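Local coordinates for protein exotoxin A (Pseudomonas aeruginosa, PDB 1IKP) that probably transfers ADP-ribose from NAD to a host-cell target, as a three-domain toxin whose other domains serve cell binding and targeting, at residues R186-D200 with C214-R226. The protein carries 2 engineered substitutions. Sequence-based numbering, arbitrary orientation.
Sequences RWSEWASGKVLCLLD and CNLDDTWEGKIYR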
loop_
_atom_site.group_PDB
_atom_site.type_symbol
_atom_site.label_atom_id
_atom_site.label_comp_id
_atom_site.label_asym_id
_atom_site.label_seq_id
_atom_site.Cartn_x
_atom_site.Cartn_y
_atom_site.Cartn_z
ATOM N N ARG A 186 15.047 -9.994 0.246
ATOM C CA ARG A 186 14.089 -8.982 0.678
ATOM C C ARG A 186 13.546 -8.223 -0.531
ATOM O O ARG A 186 14.322 -7.631 -1.290
ATOM C CB ARG A 186 14.776 -8.009 1.647
ATOM C CG ARG A 186 13.912 -6.847 2.128
ATOM C CD ARG A 186 14.683 -5.964 3.112
ATOM N NE ARG A 186 13.930 -4.781 3.530
ATOM C CZ ARG A 186 12.839 -4.804 4.290
ATOM N NH1 ARG A 186 12.352 -5.960 4.727
ATOM N NH2 ARG A 186 12.233 -3.669 4.616
ATOM N N TRP A 187 12.226 -8.249 -0.729
ATOM C CA TRP A 187 11.623 -7.526 -1.855
ATOM C C TRP A 187 10.513 -6.571 -1.443
ATOM O O TRP A 187 9.669 -6.195 -2.256
ATOM C CB TRP A 187 11.084 -8.501 -2.914
ATOM C CG TRP A 187 12.141 -9.219 -3.681
ATOM C CD1 TRP A 187 12.516 -10.528 -3.543
ATOM C CD2 TRP A 187 12.946 -8.687 -4.741
ATOM N NE1 TRP A 187 13.494 -10.846 -4.450
ATOM C CE2 TRP A 187 13.778 -9.735 -5.201
ATOM C CE3 TRP A 187 13.043 -7.424 -5.353
ATOM C CZ2 TRP A 187 14.699 -9.563 -6.245
ATOM C CZ3 TRP A 187 13.958 -7.252 -6.396
ATOM C CH2 TRP A 187 14.773 -8.316 -6.830
ATOM N N SER A 188 10.501 -6.150 -0.187
ATOM C CA SER A 188 9.456 -5.235 0.254
ATOM C C SER A 188 9.501 -3.854 -0.404
ATOM O O SER A 188 8.459 -3.284 -0.718
ATOM C CB SER A 188 9.486 -5.083 1.782
ATOM O OG SER A 188 10.762 -4.669 2.221
ATOM N N GLU A 189 10.694 -3.312 -0.627
ATOM C CA GLU A 189 10.799 -1.995 -1.233
ATOM C C GLU A 189 10.227 -1.966 -2.653
ATOM O O GLU A 189 9.625 -0.978 -3.064
ATOM C CB GLU A 189 12.271 -1.544 -1.255
ATOM C CG GLU A 189 12.917 -1.384 0.136
ATOM C CD GLU A 189 13.548 -2.668 0.677
ATOM O OE1 GLU A 189 13.369 -3.759 0.088
ATOM O OE2 GLU A 189 14.241 -2.582 1.719
ATOM N N TRP A 190 10.420 -3.063 -3.375
ATOM C CA TRP A 190 9.958 -3.211 -4.756
ATOM C C TRP A 190 8.465 -2.907 -4.904
ATOM O O TRP A 190 8.038 -2.304 -5.879
ATOM C CB TRP A 190 10.276 -4.635 -5.233
ATOM C CG TRP A 190 9.777 -4.992 -6.601
ATOM C CD1 TRP A 190 8.615 -5.660 -6.922
ATOM C CD2 TRP A 190 10.433 -4.720 -7.847
ATOM N NE1 TRP A 190 8.519 -5.813 -8.278
ATOM C CE2 TRP A 190 9.617 -5.247 -8.874
ATOM C CE3 TRP A 190 11.636 -4.076 -8.200
ATOM C CZ2 TRP A 190 9.959 -5.148 -10.220
ATOM C CZ3 TRP A 190 11.975 -3.981 -9.544
ATOM C CH2 TRP A 190 11.134 -4.515 -10.540
ATOM N N ALA A 191 7.681 -3.283 -3.908
ATOM C CA ALA A 191 6.241 -3.084 -3.972
ATOM C C ALA A 191 5.756 -1.763 -3.361
ATOM O O ALA A 191 4.573 -1.421 -3.449
ATOM C CB ALA A 191 5.543 -4.272 -3.299
ATOM N N SER A 192 6.664 -1.001 -2.763
ATOM C CA SER A 192 6.268 0.248 -2.122
ATOM C C SER A 192 6.948 1.450 -2.726
ATOM O O SER A 192 7.645 1.342 -3.728
ATOM C CB SER A 192 6.610 0.219 -0.627
ATOM O OG SER A 192 8.022 0.305 -0.459
ATOM N N GLY A 193 6.741 2.607 -2.111
ATOM C CA GLY A 193 7.362 3.814 -2.617
ATOM C C GLY A 193 8.874 3.746 -2.487
ATOM O O GLY A 193 9.592 4.473 -3.186
ATOM N N LYS A 194 9.372 2.870 -1.611
ATOM C CA LYS A 194 10.816 2.791 -1.429
ATOM C C LYS A 194 11.549 2.175 -2.588
ATOM O O LYS A 194 12.771 2.083 -2.569
ATOM C CB LYS A 194 11.166 2.071 -0.114
ATOM C CG LYS A 194 10.760 2.883 1.118
ATOM C CD LYS A 194 11.395 2.323 2.388
ATOM C CE LYS A 194 10.970 3.136 3.604
ATOM N NZ LYS A 194 11.645 2.568 4.812
ATOM N N VAL A 195 10.818 1.727 -3.607
ATOM C CA VAL A 195 11.506 1.162 -4.769
ATOM C C VAL A 195 12.413 2.257 -5.359
ATOM O O VAL A 195 13.474 1.964 -5.943
ATOM C CB VAL A 195 10.484 0.629 -5.833
ATOM C CG1 VAL A 195 9.597 1.759 -6.381
ATOM C CG2 VAL A 195 11.224 -0.050 -6.966
ATOM N N LEU A 196 12.014 3.513 -5.175
ATOM C CA LEU A 196 12.804 4.640 -5.690
ATOM C C LEU A 196 14.136 4.739 -4.963
ATOM O O LEU A 196 15.115 5.243 -5.503
ATOM C CB LEU A 196 12.018 5.947 -5.572
ATOM C CG LEU A 196 10.689 5.959 -6.355
ATOM C CD1 LEU A 196 10.094 7.345 -6.324
ATOM C CD2 LEU A 196 10.924 5.518 -7.809
ATOM N N CYS A 197 14.170 4.246 -3.734
ATOM C CA CYS A 197 15.379 4.258 -2.919
ATOM C C CYS A 197 16.418 3.285 -3.459
ATOM O O CYS A 197 17.594 3.363 -3.102
ATOM C CB CYS A 197 15.023 3.887 -1.473
ATOM S SG CYS A 197 13.915 5.059 -0.634
ATOM N N LEU A 198 16.004 2.357 -4.316
ATOM C CA LEU A 198 16.947 1.398 -4.889
ATOM C C LEU A 198 17.621 1.943 -6.155
ATOM O O LEU A 198 18.609 1.372 -6.641
ATOM C CB LEU A 198 16.231 0.108 -5.274
ATOM C CG LEU A 198 15.330 -0.555 -4.245
ATOM C CD1 LEU A 198 14.807 -1.849 -4.810
ATOM C CD2 LEU A 198 16.095 -0.801 -2.969
ATOM N N LEU A 199 17.105 3.053 -6.659
ATOM C CA LEU A 199 17.577 3.609 -7.923
ATOM C C LEU A 199 18.463 4.832 -7.749
ATOM O O LEU A 199 17.993 5.911 -7.414
ATOM C CB LEU A 199 16.355 3.947 -8.792
ATOM C CG LEU A 199 15.286 2.827 -8.876
ATOM C CD1 LEU A 199 14.080 3.341 -9.644
ATOM C CD2 LEU A 199 15.882 1.595 -9.530
ATOM N N ASP A 200 19.752 4.648 -8.000
ATOM C CA ASP A 200 20.709 5.735 -7.854
ATOM C C ASP A 200 20.350 6.925 -8.730
ATOM O O ASP A 200 20.567 8.075 -8.353
ATOM C CB ASP A 200 22.115 5.236 -8.193
ATOM C CG ASP A 200 22.600 4.170 -7.228
ATOM O OD1 ASP A 200 21.924 3.125 -7.098
ATOM O OD2 ASP A 200 23.656 4.379 -6.595
ATOM N N CYS A 214 14.929 7.297 3.365
ATOM C CA CYS A 214 14.686 5.949 2.862
ATOM C C CYS A 214 14.812 4.938 3.994
ATOM O O CYS A 214 14.055 3.969 4.063
ATOM C CB CYS A 214 15.685 5.611 1.759
ATOM S SG CYS A 214 15.272 6.369 0.154
ATOM N N ASN A 215 15.779 5.175 4.879
ATOM C CA ASN A 215 16.020 4.304 6.023
ATOM C C ASN A 215 15.899 2.833 5.642
ATOM O O ASN A 215 15.108 2.087 6.222
ATOM C CB ASN A 215 15.036 4.646 7.144
ATOM C CG ASN A 215 15.269 3.824 8.393
ATOM O OD1 ASN A 215 16.402 3.673 8.849
ATOM N ND2 ASN A 215 14.192 3.294 8.959
ATOM N N LEU A 216 16.688 2.410 4.665
ATOM C CA LEU A 216 16.640 1.028 4.209
ATOM C C LEU A 216 17.289 0.033 5.154
ATOM O O LEU A 216 18.266 0.352 5.847
ATOM C CB LEU A 216 17.325 0.888 2.843
ATOM C CG LEU A 216 16.820 1.707 1.659
ATOM C CD1 LEU A 216 17.693 1.410 0.443
ATOM C CD2 LEU A 216 15.366 1.352 1.367
ATOM N N ASP A 217 16.740 -1.176 5.175
ATOM C CA ASP A 217 17.296 -2.251 5.976
ATOM C C ASP A 217 18.619 -2.584 5.297
ATOM O O ASP A 217 18.850 -2.182 4.153
ATOM C CB ASP A 217 16.359 -3.459 5.965
ATOM C CG ASP A 217 15.172 -3.284 6.899
ATOM O OD1 ASP A 217 14.904 -2.142 7.330
ATOM O OD2 ASP A 217 14.500 -4.295 7.195
ATOM N N ASP A 218 19.478 -3.318 5.992
ATOM C CA ASP A 218 20.800 -3.663 5.473
ATOM C C ASP A 218 20.893 -4.198 4.047
ATOM O O ASP A 218 21.766 -3.777 3.286
ATOM C CB ASP A 218 21.493 -4.649 6.417
ATOM C CG ASP A 218 21.771 -4.049 7.782
ATOM O OD1 ASP A 218 22.193 -2.873 7.839
ATOM O OD2 ASP A 218 21.581 -4.756 8.795
ATOM N N THR A 219 20.004 -5.115 3.679
ATOM C CA THR A 219 20.028 -5.716 2.343
ATOM C C THR A 219 20.217 -4.726 1.194
ATOM O O THR A 219 21.183 -4.816 0.422
ATOM C CB THR A 219 18.741 -6.520 2.077
ATOM O OG1 THR A 219 18.606 -7.544 3.073
ATOM C CG2 THR A 219 18.793 -7.175 0.702
ATOM N N TRP A 220 19.300 -3.781 1.066
ATOM C CA TRP A 220 19.417 -2.824 -0.015
ATOM C C TRP A 220 20.228 -1.591 0.366
ATOM O O TRP A 220 20.715 -0.862 -0.501
ATOM C CB TRP A 220 18.022 -2.454 -0.532
ATOM C CG TRP A 220 17.343 -3.616 -1.213
ATOM C CD1 TRP A 220 16.412 -4.469 -0.668
ATOM C CD2 TRP A 220 17.581 -4.091 -2.545
ATOM N NE1 TRP A 220 16.062 -5.436 -1.582
ATOM C CE2 TRP A 220 16.762 -5.229 -2.741
ATOM C CE3 TRP A 220 18.412 -3.669 -3.592
ATOM C CZ2 TRP A 220 16.750 -5.948 -3.942
ATOM C CZ3 TRP A 220 18.401 -4.383 -4.783
ATOM C CH2 TRP A 220 17.574 -5.511 -4.948
ATOM N N GLU A 221 20.384 -1.361 1.664
ATOM C CA GLU A 221 21.184 -0.235 2.133
ATOM C C GLU A 221 22.610 -0.404 1.602
ATOM O O GLU A 221 23.239 0.559 1.170
ATOM C CB GLU A 221 21.194 -0.217 3.666
ATOM C CG GLU A 221 22.212 0.726 4.283
ATOM C CD GLU A 221 21.965 2.172 3.923
ATOM O OE1 GLU A 221 22.799 3.026 4.295
ATOM O OE2 GLU A 221 20.938 2.458 3.273
ATOM N N GLY A 222 23.104 -1.636 1.607
ATOM C CA GLY A 222 24.457 -1.892 1.135
ATOM C C GLY A 222 24.545 -2.273 -0.333
ATOM O O GLY A 222 25.423 -3.028 -0.742
ATOM N N LYS A 223 23.632 -1.747 -1.142
ATOM C CA LYS A 223 23.624 -2.070 -2.565
ATOM C C LYS A 223 24.834 -1.528 -3.332
ATOM O O LYS A 223 25.474 -0.568 -2.901
ATOM C CB LYS A 223 22.341 -1.525 -3.200
ATOM C CG LYS A 223 22.201 -0.020 -3.087
ATOM C CD LYS A 223 20.778 0.433 -3.410
ATOM C CE LYS A 223 20.522 1.847 -2.920
ATOM N NZ LYS A 223 21.416 2.861 -3.548
ATOM N N ILE A 224 25.122 -2.171 -4.458
ATOM C CA ILE A 224 26.216 -1.780 -5.348
ATOM C C ILE A 224 25.602 -1.530 -6.721
ATOM O O ILE A 224 24.896 -2.390 -7.271
ATOM C CB ILE A 224 27.280 -2.879 -5.454
ATOM C CG1 ILE A 224 27.931 -3.087 -4.081
ATOM C CG2 ILE A 224 28.339 -2.474 -6.484
ATOM C CD1 ILE A 224 28.864 -4.265 -4.013
ATOM N N TYR A 225 25.903 -0.357 -7.271
ATOM C CA TYR A 225 25.382 0.116 -8.560
ATOM C C TYR A 225 26.393 0.098 -9.706
ATOM O O TYR A 225 27.542 0.463 -9.524
ATOM C CB TYR A 225 24.890 1.547 -8.367
ATOM C CG TYR A 225 24.479 2.259 -9.627
ATOM C CD1 TYR A 225 23.205 2.087 -10.157
ATOM C CD2 TYR A 225 25.364 3.127 -10.282
ATOM C CE1 TYR A 225 22.815 2.757 -11.304
ATOM C CE2 TYR A 225 24.981 3.803 -11.435
ATOM C CZ TYR A 225 23.703 3.612 -11.940
ATOM O OH TYR A 225 23.296 4.267 -13.075
ATOM N N ARG A 226 25.955 -0.291 -10.896
ATOM C CA ARG A 226 26.838 -0.318 -12.062
ATOM C C ARG A 226 26.085 -0.068 -13.353
ATOM O O ARG A 226 24.994 -0.603 -13.551
ATOM C CB ARG A 226 27.511 -1.677 -12.209
ATOM C CG ARG A 226 28.521 -2.019 -11.147
ATOM C CD ARG A 226 28.490 -3.506 -10.900
ATOM N NE ARG A 226 28.599 -4.275 -12.131
ATOM C CZ ARG A 226 28.112 -5.502 -12.283
ATOM N NH1 ARG A 226 27.480 -6.096 -11.281
ATOM N NH2 ARG A 226 28.262 -6.137 -13.435
HETATM O O HOH W 1 14.144 -1.234 3.860
HETATM O O HOH W 2 16.798 -3.308 2.546
#
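Glu189 OE2 is gripped three times at the junction of the two segments: Arg186 NE donates to it at 2.9 Å in a salt bridge, and two waters donate hydrogen bonds to it. These waters pass the carboxylate's hold on to the start of helix 218-221, one accepting from Asp217 N, the other accepting from Trp220 N while donating to Asp217 O. The site belongs to the binding domain, a jelly-roll-like β-structure of the concanavalin clan. The connection from strand 164-176 to strand 224-228, antiparallel neighbours in one sheet, is cross-linked here by a disulfide, and 214-226 runs into the second of these strands. Asp217 stacks its carboxylate on the Arg186 guanidinium, planes 13° apart, with Asp217 OD2 3.4 Å from Arg186 CZ; no N-H points at that oxygen, and the attraction is one of charge.

Trp220 fills the middle. Trp220 NE1 donates almost straight to Arg186 O (2.8 Å, 173°), which lies in the indole plane and also accepts from Gln40 on strand 40-49. That bond helps to fix the ring's rotation, while Leu198 covers one face, Leu198 CD2 coming within 3.5 Å of Trp220 CG, and Trp187 meets the six-membered ring obliquely.

Farther along, Cys197 and Cys214 are covalently joined, and Leu216 lays CD2 against Cys197 CB. The extended Lys194 chain runs alongside Leu216 to bring Lys194 NZ 2.9 Å from Cys214 O in a hydrogen bond. At the other end Asp200 rests on Tyr225, its CB over one ring face and its carboxylate turned 24° from the ring plane. The same carboxylate draws in Lys223, whose chain bends at its end to leave Lys223 NZ 3.6 Å from Asp200 OD1, a long salt bridge.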